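Local atomic coordinates of putative sporulation-specific glycosylase ydhD (Bacillus subtilis subsp. subtilis str. 168, PDB entry 3CZ8), a protein that probably hydrolyses glycosidic bonds of a polysaccharide as a family 18 glycosyl hydrolase associated with sporulation. Residues Y224-I229 and A238-N243; N98-I103 and T131-Q136; Y14-P19 and I303-L308. The protein carries 1 engineered substitution. One frame throughout, in Å; residues are numbered along the deposited sequence.

Contact 1: residues Y224-I229 and A238-N243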
ATOM      1  N   TYR A 224      -2.346  -8.354  -4.467  1.00 34.73           N
ATOM      2  CA  TYR A 224      -3.747  -8.356  -4.009  0.50 33.16           C
ATOM      3  C   TYR A 224      -4.272  -9.745  -3.641  1.00 28.48           C
ATOM      4  O   TYR A 224      -3.958 -10.720  -4.323  1.00 29.06           O
ATOM      5  CB  TYR A 224      -4.670  -7.846  -5.126  0.50 27.91           C
ATOM      6  CG  TYR A 224      -4.512  -6.404  -5.553  0.50 31.27           C
ATOM      7  CD1 TYR A 224      -4.765  -5.359  -4.666  0.50 41.28           C
ATOM      8  CD2 TYR A 224      -4.167  -6.086  -6.871  0.50 34.92           C
ATOM      9  CE1 TYR A 224      -4.641  -4.034  -5.064  0.50 38.79           C
ATOM     10  CE2 TYR A 224      -4.042  -4.760  -7.283  0.50 31.14           C
ATOM     11  CZ  TYR A 224      -4.280  -3.740  -6.372  0.50 38.56           C
ATOM     12  OH  TYR A 224      -4.161  -2.427  -6.761  0.50 30.97           O
ATOM     13  N   GLY A 225      -5.105  -9.810  -2.607  1.00 31.34           N
ATOM     14  CA  GLY A 225      -5.970 -10.957  -2.349  1.00 24.46           C
ATOM     15  C   GLY A 225      -7.339 -10.523  -2.847  1.00 31.84           C
ATOM     16  O   GLY A 225      -7.501  -9.376  -3.279  1.00 34.05           O
ATOM     17  N   TYR A 226      -8.329 -11.412  -2.826  1.00 33.97           N
ATOM     18  CA  TYR A 226      -9.659 -11.028  -3.319  1.00 33.49           C
ATOM     19  C   TYR A 226     -10.806 -11.493  -2.441  1.00 27.10           C
ATOM     20  O   TYR A 226     -10.730 -12.548  -1.818  1.00 23.83           O
ATOM     21  CB  TYR A 226      -9.891 -11.457  -4.784  1.00 31.45           C
ATOM     22  CG  TYR A 226      -8.901 -10.872  -5.768  1.00 34.29           C
ATOM     23  CD1 TYR A 226      -9.105  -9.618  -6.338  1.00 38.40           C
ATOM     24  CD2 TYR A 226      -7.750 -11.574  -6.119  1.00 47.34           C
ATOM     25  CE1 TYR A 226      -8.179  -9.081  -7.229  1.00 44.51           C
ATOM     26  CE2 TYR A 226      -6.822 -11.049  -7.000  1.00 26.66           C
ATOM     27  CZ  TYR A 226      -7.040  -9.808  -7.554  1.00 35.10           C
ATOM     28  OH  TYR A 226      -6.113  -9.304  -8.430  1.00 30.38           O
ATOM     29  N   ASP A 227     -11.864 -10.688  -2.422  1.00 30.69           N
ATOM     30  CA  ASP A 227     -13.086 -10.969  -1.678  1.00 38.44           C
ATOM     31  C   ASP A 227     -14.234 -11.109  -2.675  1.00 33.53           C
ATOM     32  O   ASP A 227     -14.695 -10.117  -3.230  1.00 32.62           O
ATOM     33  CB  ASP A 227     -13.365  -9.809  -0.714  1.00 39.07           C
ATOM     34  CG  ASP A 227     -14.403 -10.145   0.350  1.00 51.85           C
ATOM     35  OD1 ASP A 227     -14.342  -9.524   1.431  1.00 39.15           O
ATOM     36  OD2 ASP A 227     -15.271 -11.018   0.131  1.00 36.69           O
ATOM     37  N   TRP A 228     -14.682 -12.345  -2.891  1.00 34.65           N
ATOM     38  CA  TRP A 228     -15.757 -12.651  -3.844  1.00 42.08           C
ATOM     39  C   TRP A 228     -17.069 -12.946  -3.117  1.00 34.90           C
ATOM     40  O   TRP A 228     -17.066 -13.609  -2.086  1.00 35.93           O
ATOM     41  CB  TRP A 228     -15.426 -13.926  -4.623  1.00 30.32           C
ATOM     42  CG  TRP A 228     -14.302 -13.883  -5.616  1.00 44.76           C
ATOM     43  CD1 TRP A 228     -14.395 -13.564  -6.943  1.00 39.18           C
ATOM     44  CD2 TRP A 228     -12.936 -14.254  -5.389  1.00 37.83           C
ATOM     45  NE1 TRP A 228     -13.169 -13.680  -7.546  1.00 36.96           N
ATOM     46  CE2 TRP A 228     -12.254 -14.109  -6.620  1.00 51.43           C
ATOM     47  CE3 TRP A 228     -12.218 -14.691  -4.265  1.00 33.57           C
ATOM     48  CZ2 TRP A 228     -10.887 -14.382  -6.761  1.00 35.07           C
ATOM     49  CZ3 TRP A 228     -10.860 -14.970  -4.406  1.00 38.73           C
ATOM     50  CH2 TRP A 228     -10.208 -14.811  -5.648  1.00 36.45           C
ATOM     51  N   ILE A 229     -18.191 -12.488  -3.672  1.00 48.58           N
ATOM     52  CA  ILE A 229     -19.505 -12.958  -3.213  1.00 52.02           C
ATOM     53  C   ILE A 229     -19.818 -14.314  -3.867  1.00 50.85           C
ATOM     54  O   ILE A 229     -19.951 -14.400  -5.096  1.00 44.58           O
ATOM     55  CB  ILE A 229     -20.647 -11.923  -3.481  1.00 53.16           C
ATOM     56  CG1 ILE A 229     -20.544 -10.727  -2.532  1.00 45.35           C
ATOM     57  CG2 ILE A 229     -22.027 -12.558  -3.288  1.00 53.09           C
ATOM     58  CD1 ILE A 229     -20.073  -9.446  -3.181  1.00 53.09           C
ATOM     59  N   ALA A 238     -15.061  -8.718  -7.959  1.00 55.97           N
ATOM     60  CA  ALA A 238     -14.595  -8.968  -6.593  1.00 42.45           C
ATOM     61  C   ALA A 238     -13.818  -7.772  -6.054  1.00 34.24           C
ATOM     62  O   ALA A 238     -13.308  -6.956  -6.820  1.00 46.46           O
ATOM     63  CB  ALA A 238     -13.734 -10.209  -6.545  1.00 40.00           C
ATOM     64  N   SER A 239     -13.734  -7.668  -4.735  1.00 37.28           N
ATOM     65  CA  SER A 239     -12.968  -6.594  -4.115  1.00 34.81           C
ATOM     66  C   SER A 239     -11.505  -6.995  -4.003  1.00 37.62           C
ATOM     67  O   SER A 239     -11.179  -8.008  -3.377  1.00 34.88           O
ATOM     68  CB  SER A 239     -13.533  -6.242  -2.736  1.00 41.47           C
ATOM     69  OG  SER A 239     -14.849  -5.730  -2.835  1.00 53.42           O
ATOM     70  N   ALA A 240     -10.642  -6.195  -4.628  1.00 41.21           N
ATOM     71  CA  ALA A 240      -9.192  -6.363  -4.574  1.00 38.92           C
ATOM     72  C   ALA A 240      -8.657  -5.734  -3.295  1.00 41.99           C
ATOM     73  O   ALA A 240      -8.709  -4.512  -3.119  1.00 41.46           O
ATOM     74  CB  ALA A 240      -8.536  -5.724  -5.798  1.00 33.94           C
ATOM     75  N   ILE A 241      -8.159  -6.580  -2.397  1.00 33.08           N
ATOM     76  CA  ILE A 241      -7.731  -6.144  -1.071  1.00 34.43           C
ATOM     77  C   ILE A 241      -6.324  -6.655  -0.764  1.00 38.73           C
ATOM     78  O   ILE A 241      -5.875  -7.643  -1.347  1.00 44.24           O
ATOM     79  CB  ILE A 241      -8.732  -6.598   0.049  1.00 40.29           C
ATOM     80  CG1 ILE A 241      -8.778  -8.124   0.186  1.00 32.82           C
ATOM     81  CG2 ILE A 241     -10.139  -6.036  -0.186  1.00 35.53           C
ATOM     82  CD1 ILE A 241      -9.677  -8.601   1.303  1.00 31.58           C
ATOM     83  N   SER A 242      -5.624  -5.970   0.136  1.00 34.04           N
ATOM     84  CA  SER A 242      -4.283  -6.381   0.530  1.00 30.82           C
ATOM     85  C   SER A 242      -4.373  -7.613   1.420  1.00 34.47           C
ATOM     86  O   SER A 242      -5.451  -7.955   1.910  1.00 39.00           O
ATOM     87  CB  SER A 242      -3.535  -5.237   1.239  1.00 29.81           C
ATOM     88  OG  SER A 242      -3.850  -5.178   2.625  1.00 35.65           O
ATOM     89  N   ASN A 243      -3.243  -8.281   1.622  1.00 31.33           N
ATOM     90  CA  ASN A 243      -3.202  -9.448   2.483  1.00 29.96           C
ATOM     91  C   ASN A 243      -3.538  -9.117   3.937  1.00 31.66           C
ATOM     92  O   ASN A 243      -4.201  -9.906   4.608  1.00 33.22           O
ATOM     93  CB  ASN A 243      -1.857 -10.157   2.354  1.00 31.40           C
ATOM     94  CG  ASN A 243      -1.646 -10.746   0.966  1.00 39.24           C
ATOM     95  OD1 ASN A 243      -2.528 -11.417   0.426  1.00 37.22           O
ATOM     96  ND2 ASN A 243      -0.486 -10.484   0.375  1.00 27.91           N
TER
HETATM   97  O   HOH W   1      -2.867 -12.403  -2.068  1.00 31.08           O
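Strands 225-229 and 239-241 form an antiparallel hairpin, their axes at 151°, in which Gly225 with Ile241 and Asp227 with Ser239 are the hydrogen-bonded pairs and Tyr226 faces Ala240 in the non-hydrogen-bonded pair between them. Each of the two outer pairs is bonded both ways; Gly225 N lies 2.6 Å from Ile241 O, and Asp227 N 2.9 Å from Ser239 O. On the aromatic face, methyl groups of the second segment meet rings of the first. Ala240 CB touches two tyrosines: it lies 3.7 Å from Tyr226 CE1 and, in the Tyr224 conformer modelled here, one of two, sits over one ring face, toward the rim, 4.0 Å from Tyr224 CD1. Ala238 CB makes a CH-pi contact over the five-membered ring of Trp228, 3.4 Å from Trp228 CD1. Beyond the end of the hairpin a water donates to Tyr224 O at 3.0 Å and to Asn243 OD1 at 2.7 Å, bridging the two segments; OD1 also accepts from Glu283 N, and Asn243 ND2 hydrogen-bonds to Gln244 OE1 of the second subunit. The other face carries Asp227, Ser239 and Ile241. The Asp227 carboxylate is gripped at OD1 by a salt bridge from Arg249 and a hydrogen bond with Tyr270, at OD2 by His278. The hairpin edges a five-stranded antiparallel sheet inserted between the last two barrel strands, as in the insertion domain of many family 18 chitinases. One face is thus aromatic, where Tyr226 OH reaches Asp184; on the other, Asp227, buried but paired with Arg249, probably stays ionised.

Contact 2: residues N98-I103 and T131-Q136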
ATOM      1  N   ASN A  98      13.399   4.666 -31.670  1.00 47.02           N
ATOM      2  CA  ASN A  98      13.141   5.871 -30.887  1.00 50.28           C
ATOM      3  C   ASN A  98      12.948   5.549 -29.407  1.00 47.09           C
ATOM      4  O   ASN A  98      13.509   6.233 -28.555  1.00 53.05           O
ATOM      5  CB  ASN A  98      11.927   6.633 -31.438  1.00 46.62           C
ATOM      6  CG  ASN A  98      11.605   7.887 -30.641  1.00 48.80           C
ATOM      7  OD1 ASN A  98      12.499   8.583 -30.159  1.00 59.11           O
ATOM      8  ND2 ASN A  98      10.317   8.186 -30.508  1.00 61.07           N
ATOM      9  N   LEU A  99      12.183   4.496 -29.118  1.00 45.67           N
ATOM     10  CA  LEU A  99      11.961   4.037 -27.744  1.00 42.01           C
ATOM     11  C   LEU A  99      13.243   3.536 -27.075  1.00 39.51           C
ATOM     12  O   LEU A  99      13.507   3.874 -25.918  1.00 45.31           O
ATOM     13  CB  LEU A  99      10.842   2.978 -27.684  1.00 45.17           C
ATOM     14  CG  LEU A  99      10.448   2.423 -26.305  1.00 36.33           C
ATOM     15  CD1 LEU A  99      10.091   3.533 -25.323  1.00 35.00           C
ATOM     16  CD2 LEU A  99       9.304   1.441 -26.410  1.00 34.58           C
ATOM     17  N   VAL A 100      14.033   2.752 -27.810  1.00 41.72           N
ATOM     18  CA  VAL A 100      15.331   2.255 -27.329  1.00 43.79           C
ATOM     19  C   VAL A 100      16.279   3.408 -26.944  1.00 45.42           C
ATOM     20  O   VAL A 100      16.887   3.391 -25.864  1.00 41.70           O
ATOM     21  CB  VAL A 100      15.986   1.271 -28.355  1.00 37.71           C
ATOM     22  CG1 VAL A 100      17.478   1.107 -28.110  1.00 45.51           C
ATOM     23  CG2 VAL A 100      15.311  -0.094 -28.295  1.00 33.02           C
ATOM     24  N   ASN A 101      16.361   4.417 -27.811  1.00 45.89           N
ATOM     25  CA  ASN A 101      17.178   5.603 -27.548  1.00 49.60           C
ATOM     26  C   ASN A 101      16.659   6.441 -26.382  1.00 45.93           C
ATOM     27  O   ASN A 101      17.448   6.899 -25.552  1.00 47.75           O
ATOM     28  CB  ASN A 101      17.327   6.470 -28.809  1.00 46.07           C
ATOM     29  CG  ASN A 101      18.202   5.818 -29.870  1.00 37.47           C
ATOM     30  OD1 ASN A 101      19.194   5.158 -29.560  1.00 48.53           O
ATOM     31  ND2 ASN A 101      17.829   6.000 -31.131  1.00 56.72           N
ATOM     32  N   ASN A 102      15.338   6.625 -26.323  1.00 43.71           N
ATOM     33  CA  ASN A 102      14.693   7.364 -25.229  1.00 40.36           C
ATOM     34  C   ASN A 102      14.859   6.714 -23.864  1.00 43.23           C
ATOM     35  O   ASN A 102      15.053   7.416 -22.873  1.00 38.26           O
ATOM     36  CB  ASN A 102      13.210   7.576 -25.512  1.00 41.79           C
ATOM     37  CG  ASN A 102      12.967   8.580 -26.615  1.00 45.31           C
ATOM     38  OD1 ASN A 102      13.803   9.446 -26.888  1.00 51.35           O
ATOM     39  ND2 ASN A 102      11.820   8.462 -27.267  1.00 39.85           N
ATOM     40  N   ILE A 103      14.782   5.381 -23.826  1.00 42.31           N
ATOM     41  CA  ILE A 103      14.995   4.611 -22.594  1.00 39.92           C
ATOM     42  C   ILE A 103      16.438   4.774 -22.108  1.00 44.32           C
ATOM     43  O   ILE A 103      16.676   4.940 -20.906  1.00 45.74           O
ATOM     44  CB  ILE A 103      14.629   3.103 -22.768  1.00 39.39           C
ATOM     45  CG1 ILE A 103      13.112   2.900 -22.783  1.00 33.54           C
ATOM     46  CG2 ILE A 103      15.216   2.260 -21.648  1.00 25.50           C
ATOM     47  CD1 ILE A 103      12.676   1.546 -23.333  1.00 27.89           C
ATOM     48  N   THR A 131      10.516  -9.667 -28.707  1.00 31.25           N
ATOM     49  CA  THR A 131      11.846 -10.230 -28.469  1.00 37.14           C
ATOM     50  C   THR A 131      12.942  -9.410 -29.162  1.00 39.11           C
ATOM     51  O   THR A 131      13.973  -9.106 -28.552  1.00 31.07           O
ATOM     52  CB  THR A 131      11.913 -11.702 -28.916  1.00 41.16           C
ATOM     53  OG1 THR A 131      10.839 -12.425 -28.307  1.00 32.78           O
ATOM     54  CG2 THR A 131      13.244 -12.351 -28.521  1.00 31.64           C
ATOM     55  N   GLY A 132      12.693  -9.048 -30.420  1.00 28.72           N
ATOM     56  CA  GLY A 132      13.603  -8.220 -31.208  1.00 31.19           C
ATOM     57  C   GLY A 132      13.831  -6.843 -30.611  1.00 40.12           C
ATOM     58  O   GLY A 132      14.967  -6.362 -30.569  1.00 34.56           O
ATOM     59  N   PHE A 133      12.751  -6.214 -30.146  1.00 34.73           N
ATOM     60  CA  PHE A 133      12.835  -4.929 -29.445  1.00 28.16           C
ATOM     61  C   PHE A 133      13.708  -5.033 -28.192  1.00 28.23           C
ATOM     62  O   PHE A 133      14.512  -4.142 -27.912  1.00 32.36           O
ATOM     63  CB  PHE A 133      11.434  -4.412 -29.086  1.00 29.08           C
ATOM     64  CG  PHE A 133      11.427  -3.380 -27.994  1.00 25.31           C
ATOM     65  CD1 PHE A 133      11.825  -2.073 -28.251  1.00 34.47           C
ATOM     66  CD2 PHE A 133      11.041  -3.720 -26.699  1.00 37.71           C
ATOM     67  CE1 PHE A 133      11.842  -1.124 -27.234  1.00 32.94           C
ATOM     68  CE2 PHE A 133      11.053  -2.774 -25.680  1.00 28.12           C
ATOM     69  CZ  PHE A 133      11.454  -1.480 -25.947  1.00 31.29           C
ATOM     70  N   LEU A 134      13.537  -6.125 -27.450  1.00 25.79           N
ATOM     71  CA  LEU A 134      14.275  -6.370 -26.220  1.00 27.81           C
ATOM     72  C   LEU A 134      15.749  -6.686 -26.473  1.00 34.05           C
ATOM     73  O   LEU A 134      16.601  -6.345 -25.647  1.00 29.30           O
ATOM     74  CB  LEU A 134      13.624  -7.488 -25.405  1.00 21.68           C
ATOM     75  CG  LEU A 134      12.249  -7.194 -24.792  1.00 26.07           C
ATOM     76  CD1 LEU A 134      11.663  -8.476 -24.308  1.00 13.34           C
ATOM     77  CD2 LEU A 134      12.292  -6.164 -23.665  1.00 24.43           C
ATOM     78  N   ARG A 135      16.034  -7.331 -27.606  1.00 34.12           N
ATOM     79  CA  ARG A 135      17.409  -7.523 -28.074  1.00 38.23           C
ATOM     80  C   ARG A 135      18.060  -6.187 -28.428  1.00 31.49           C
ATOM     81  O   ARG A 135      19.220  -5.951 -28.093  1.00 35.55           O
ATOM     82  CB  ARG A 135      17.470  -8.487 -29.271  1.00 45.56           C
ATOM     83  CG  ARG A 135      18.845  -8.558 -29.961  1.00 41.33           C
ATOM     84  CD  ARG A 135      18.991  -9.760 -30.876  1.00 56.73           C
ATOM     85  NE  ARG A 135      19.460 -10.943 -30.154  1.00 81.61           N
ATOM     86  CZ  ARG A 135      18.731 -12.034 -29.934  1.00 76.22           C
ATOM     87  NH1 ARG A 135      19.253 -13.053 -29.261  1.00 48.10           N
ATOM     88  NH2 ARG A 135      17.482 -12.112 -30.384  1.00 60.83           N
ATOM     89  N   GLN A 136      17.308  -5.315 -29.096  1.00 30.24           N
ATOM     90  CA  GLN A 136      17.817  -4.006 -29.484  1.00 36.36           C
ATOM     91  C   GLN A 136      18.054  -3.150 -28.236  1.00 38.76           C
ATOM     92  O   GLN A 136      19.001  -2.366 -28.176  1.00 41.40           O
ATOM     93  CB  GLN A 136      16.852  -3.310 -30.447  1.00 29.89           C
ATOM     94  CG  GLN A 136      17.554  -2.343 -31.401  1.00 54.47           C
ATOM     95  CD  GLN A 136      16.631  -1.308 -32.021  1.00 42.71           C
ATOM     96  OE1 GLN A 136      16.935  -0.115 -32.004  1.00 60.71           O
ATOM     97  NE2 GLN A 136      15.505  -1.755 -32.573  1.00 33.31           N
TER
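Leu99 opens the packing of helix 93-110 against helix 127-143, neighbouring helices on the outside of the TIM barrel, joined in sequence through barrel strand 114-118. The short helical segments run in roughly the same direction, at 39° with axes 10.2 Å apart, and the contact is made almost wholly by side chains. Leu99 crosses Phe133 at about a right angle, its CD2 resting 3.7 Å from Phe133 CZ and as near to CE1. Phe133 CG stands anti to its own backbone N (chi1 160°), which starts the ring on its way toward the other helix. One residue on, Val100 splits its methyl groups between two partners. Its CG2 slides past the phenyl ring, 3.8 Å from Phe133 CE1. On the other branch, Val100 CG1 lies 3.8 Å from Gln136 O, a backbone carbonyl. The extended side chain of Gln136 comes across Val100, with OE1 4.0 Å from Val100 CB; the same oxygen has a weak hydrogen bond with Thr97. A turn further along, Ile103 also leans on Val115 and Ile117 of the strand beneath. Across the helix pair it meets the phenylalanine tip to tip, CD1 standing at the ring edge 4.2 Å from Phe133 CZ.

Contact 3: residues Y14-P19 and I303-L308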
ATOM      1  N   TYR A  14      10.356  -4.826  -5.615  1.00 32.31           N
ATOM      2  CA  TYR A  14      11.683  -5.015  -5.040  1.00 30.97           C
ATOM      3  C   TYR A  14      12.081  -6.471  -4.905  1.00 32.65           C
ATOM      4  O   TYR A  14      11.233  -7.351  -4.757  1.00 31.85           O
ATOM      5  CB  TYR A  14      11.852  -4.222  -3.727  1.00 33.20           C
ATOM      6  CG  TYR A  14      11.311  -4.888  -2.479  1.00 34.71           C
ATOM      7  CD1 TYR A  14      12.174  -5.469  -1.556  1.00 34.45           C
ATOM      8  CD2 TYR A  14       9.941  -4.920  -2.212  1.00 28.55           C
ATOM      9  CE1 TYR A  14      11.696  -6.069  -0.406  1.00 44.56           C
ATOM     10  CE2 TYR A  14       9.449  -5.531  -1.054  1.00 20.31           C
ATOM     11  CZ  TYR A  14      10.334  -6.106  -0.161  1.00 25.71           C
ATOM     12  OH  TYR A  14       9.874  -6.713   0.984  1.00 38.40           O
ATOM     13  N   VAL A  15      13.385  -6.712  -4.965  1.00 27.14           N
ATOM     14  CA  VAL A  15      13.924  -8.061  -5.064  1.00 26.06           C
ATOM     15  C   VAL A  15      14.451  -8.557  -3.714  1.00 28.32           C
ATOM     16  O   VAL A  15      15.252  -7.882  -3.064  1.00 34.21           O
ATOM     17  CB  VAL A  15      15.002  -8.126  -6.184  1.00 23.97           C
ATOM     18  CG1 VAL A  15      15.718  -9.451  -6.197  1.00 24.36           C
ATOM     19  CG2 VAL A  15      14.356  -7.879  -7.547  1.00 31.34           C
ATOM     20  N   LEU A  16      13.962  -9.727  -3.299  1.00 24.94           N
ATOM     21  CA  LEU A  16      14.368 -10.384  -2.052  1.00 25.59           C
ATOM     22  C   LEU A  16      15.155 -11.634  -2.403  1.00 32.28           C
ATOM     23  O   LEU A  16      14.564 -12.688  -2.659  1.00 34.35           O
ATOM     24  CB  LEU A  16      13.135 -10.784  -1.229  1.00 29.41           C
ATOM     25  CG  LEU A  16      12.268  -9.653  -0.679  1.00 44.12           C
ATOM     26  CD1 LEU A  16      10.804 -10.002  -0.788  1.00 36.83           C
ATOM     27  CD2 LEU A  16      12.652  -9.323   0.758  1.00 31.94           C
ATOM     28  N   ARG A  17      16.483 -11.512  -2.424  1.00 34.82           N
ATOM     29  CA  ARG A  17      17.355 -12.583  -2.905  1.00 45.53           C
ATOM     30  C   ARG A  17      17.210 -13.898  -2.134  1.00 39.54           C
ATOM     31  O   ARG A  17      17.009 -13.893  -0.917  1.00 49.13           O
ATOM     32  CB  ARG A  17      18.821 -12.124  -2.920  1.00 50.28           C
ATOM     33  CG  ARG A  17      19.771 -13.160  -3.517  1.00 65.24           C
ATOM     34  CD  ARG A  17      21.220 -12.770  -3.446  1.00 60.24           C
ATOM     35  NE  ARG A  17      21.698 -12.352  -4.759  1.00 83.21           N
ATOM     36  CZ  ARG A  17      22.975 -12.308  -5.120  1.00 84.33           C
ATOM     37  NH1 ARG A  17      23.928 -12.647  -4.260  1.00 76.72           N
ATOM     38  NH2 ARG A  17      23.294 -11.919  -6.348  1.00 76.19           N
ATOM     39  N   ASN A  18      17.255 -15.007  -2.876  1.00 39.28           N
ATOM     40  CA  ASN A  18      17.502 -16.345  -2.342  1.00 43.10           C
ATOM     41  C   ASN A  18      18.708 -16.289  -1.393  1.00 55.71           C
ATOM     42  O   ASN A  18      19.824 -16.000  -1.837  1.00 49.45           O
ATOM     43  CB  ASN A  18      17.785 -17.297  -3.515  1.00 50.96           C
ATOM     44  CG  ASN A  18      17.884 -18.765  -3.107  1.00 34.87           C
ATOM     45  OD1 ASN A  18      18.026 -19.107  -1.936  1.00 57.08           O
ATOM     46  ND2 ASN A  18      17.813 -19.641  -4.097  1.00 43.37           N
ATOM     47  N   PRO A  19      18.479 -16.546  -0.083  1.00 60.14           N
ATOM     48  CA  PRO A  19      19.521 -16.427   0.954  1.00 59.77           C
ATOM     49  C   PRO A  19      20.683 -17.416   0.791  1.00 58.20           C
ATOM     50  O   PRO A  19      21.781 -17.166   1.291  1.00 64.13           O
ATOM     51  CB  PRO A  19      18.759 -16.709   2.254  1.00 50.42           C
ATOM     52  CG  PRO A  19      17.573 -17.501   1.840  1.00 56.96           C
ATOM     53  CD  PRO A  19      17.189 -16.967   0.495  1.00 53.14           C
ATOM     54  N   ILE A 303      12.820 -14.030  -4.685  1.00 41.59           N
ATOM     55  CA  ILE A 303      11.409 -13.695  -4.564  1.00 31.85           C
ATOM     56  C   ILE A 303      11.314 -12.189  -4.860  1.00 36.37           C
ATOM     57  O   ILE A 303      12.194 -11.423  -4.466  1.00 34.73           O
ATOM     58  CB  ILE A 303      10.889 -14.071  -3.138  1.00 40.57           C
ATOM     59  CG1 ILE A 303      10.550 -15.575  -3.054  1.00 24.08           C
ATOM     60  CG2 ILE A 303       9.720 -13.195  -2.675  1.00 38.77           C
ATOM     61  CD1 ILE A 303       9.204 -15.979  -3.629  1.00 26.76           C
ATOM     62  N   GLY A 304      10.288 -11.776  -5.601  1.00 35.88           N
ATOM     63  CA  GLY A 304      10.013 -10.350  -5.811  1.00 29.36           C
ATOM     64  C   GLY A 304       8.706  -9.938  -5.149  1.00 32.79           C
ATOM     65  O   GLY A 304       7.746 -10.707  -5.140  1.00 34.67           O
ATOM     66  N   ALA A 305       8.663  -8.729  -4.592  1.00 27.22           N
ATOM     67  CA  ALA A 305       7.479  -8.262  -3.856  1.00 31.28           C
ATOM     68  C   ALA A 305       7.243  -6.759  -3.987  1.00 23.42           C
ATOM     69  O   ALA A 305       7.997  -6.061  -4.669  1.00 27.82           O
ATOM     70  CB  ALA A 305       7.567  -8.665  -2.394  1.00 22.21           C
ATOM     71  N   TRP A 306       6.195  -6.267  -3.328  1.00 25.65           N
ATOM     72  CA  TRP A 306       5.736  -4.890  -3.528  1.00 30.90           C
ATOM     73  C   TRP A 306       5.853  -4.018  -2.285  1.00 34.95           C
ATOM     74  O   TRP A 306       5.653  -4.481  -1.165  1.00 38.79           O
ATOM     75  CB  TRP A 306       4.283  -4.892  -4.004  1.00 27.33           C
ATOM     76  CG  TRP A 306       4.052  -5.732  -5.221  1.00 26.20           C
ATOM     77  CD1 TRP A 306       3.688  -7.054  -5.256  1.00 23.29           C
ATOM     78  CD2 TRP A 306       4.162  -5.310  -6.584  1.00 20.50           C
ATOM     79  NE1 TRP A 306       3.567  -7.476  -6.557  1.00 19.60           N
ATOM     80  CE2 TRP A 306       3.855  -6.426  -7.393  1.00 25.33           C
ATOM     81  CE3 TRP A 306       4.490  -4.093  -7.204  1.00 28.48           C
ATOM     82  CZ2 TRP A 306       3.863  -6.363  -8.790  1.00 21.65           C
ATOM     83  CZ3 TRP A 306       4.502  -4.034  -8.589  1.00 32.53           C
ATOM     84  CH2 TRP A 306       4.188  -5.165  -9.369  1.00 26.87           C
ATOM     85  N   GLN A 307       6.172  -2.745  -2.500  1.00 34.80           N
ATOM     86  CA  GLN A 307       6.178  -1.758  -1.423  1.00 40.97           C
ATOM     87  C   GLN A 307       5.531  -0.454  -1.883  1.00 40.14           C
ATOM     88  O   GLN A 307       5.597  -0.095  -3.065  1.00 41.33           O
ATOM     89  CB  GLN A 307       7.599  -1.517  -0.894  1.00 39.72           C
ATOM     90  CG  GLN A 307       8.654  -1.416  -1.977  1.00 48.05           C
ATOM     91  CD  GLN A 307      10.047  -1.108  -1.454  1.00 58.17           C
ATOM     92  OE1 GLN A 307      10.388  -1.421  -0.312  1.00 56.35           O
ATOM     93  NE2 GLN A 307      10.867  -0.500  -2.304  1.00 39.88           N
ATOM     94  N   LEU A 308       4.887   0.231  -0.947  1.00 46.74           N
ATOM     95  CA  LEU A 308       4.283   1.535  -1.202  1.00 52.14           C
ATOM     96  C   LEU A 308       4.965   2.573  -0.334  1.00 59.26           C
ATOM     97  O   LEU A 308       5.037   2.413   0.885  1.00 65.35           O
ATOM     98  CB  LEU A 308       2.782   1.521  -0.894  1.00 57.08           C
ATOM     99  CG  LEU A 308       1.749   1.017  -1.913  1.00 71.66           C
ATOM    100  CD1 LEU A 308       1.872   1.735  -3.265  1.00 58.86           C
ATOM    101  CD2 LEU A 308       1.760  -0.512  -2.082  1.00 82.84           C
TER
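Leu16, Ile303, Ala305 and Tyr14 share one face of the two paired strands and form the apolar centre of the contact. Leu16 CD1 is the shared methyl, 3.9 Å from Ile303 CG2 and equally far from Ala305 CB; the leucine and isoleucine side chains cross obliquely. Ala305 CB is in turn touched by the Tyr14 ring, at 3.9 Å from CE2. Chi1 of 83° sets Tyr14 CG between the backbone N and the carbonyl carbon. In the ring, Tyr14 CD2 comes within 3.3 Å of Ala305 O. Beneath this layer the backbones are joined by four hydrogen bonds, a reciprocal pair between Tyr14 and Ala305 and another between Leu16 and Ile303. Tyr14 N to Ala305 O, at 2.8 Å, is almost straight at the hydrogen (173°). Between these pairs Val15 faces Gly304, whose CA approaches Tyr14 O. This ladder closes the TIM barrel, first strand 9-17 against last strand 302-310. The two run antiparallel, whereas a canonical barrel is parallel throughout; on its other side 302-310 pairs in parallel with strand 217-220. Trp306 starts away from residues 14-19, and its ring meets Phe13 edge-to-face; NE1 is hydrogen-bonded to Val221 O. Its side chain is about 7 Å from that of Glu120, the predicted proton donor, consistent with the active-site tryptophan of family 18 enzymes. Outward from Ala305, the Gln307 side chain crosses Tyr14 at about a right angle, its amide 24° from the ring plane: OE1 stands over one ring face, CG is 3.7 Å from Tyr14 CD2, and NE2 is hydrogen-bonded to Ser12 OG. At the polar edge, Trp306 O lies in plane at the Tyr14 ring edge and accepts from Asn245 ND2 of the second subunit, while Tyr14 OH hydrogen-bonds to Glu248 OE1 of that subunit.

Overall arrangement
Contact 3 joins the two ends of the family 18 glycosyl hydrolase domain, so the loop it closes contains both other contacts. Contact 2 comes first along that loop, on the helical shell of the barrel, and contact 1 follows, in the sheet inserted before the last helix and strand. Contacts 1 and 2 lie on opposite sides of the chain's centre, their own centres about 36 Å apart. Contact 3 lies about 22 Å from contact 1 and about 26 Å from contact 2, centre to centre. Contacts 1 and 3 both touch the second subunit, whereas contact 2 touches no other chain; the dimer interface therefore involves both the barrel seam and the inserted sheet.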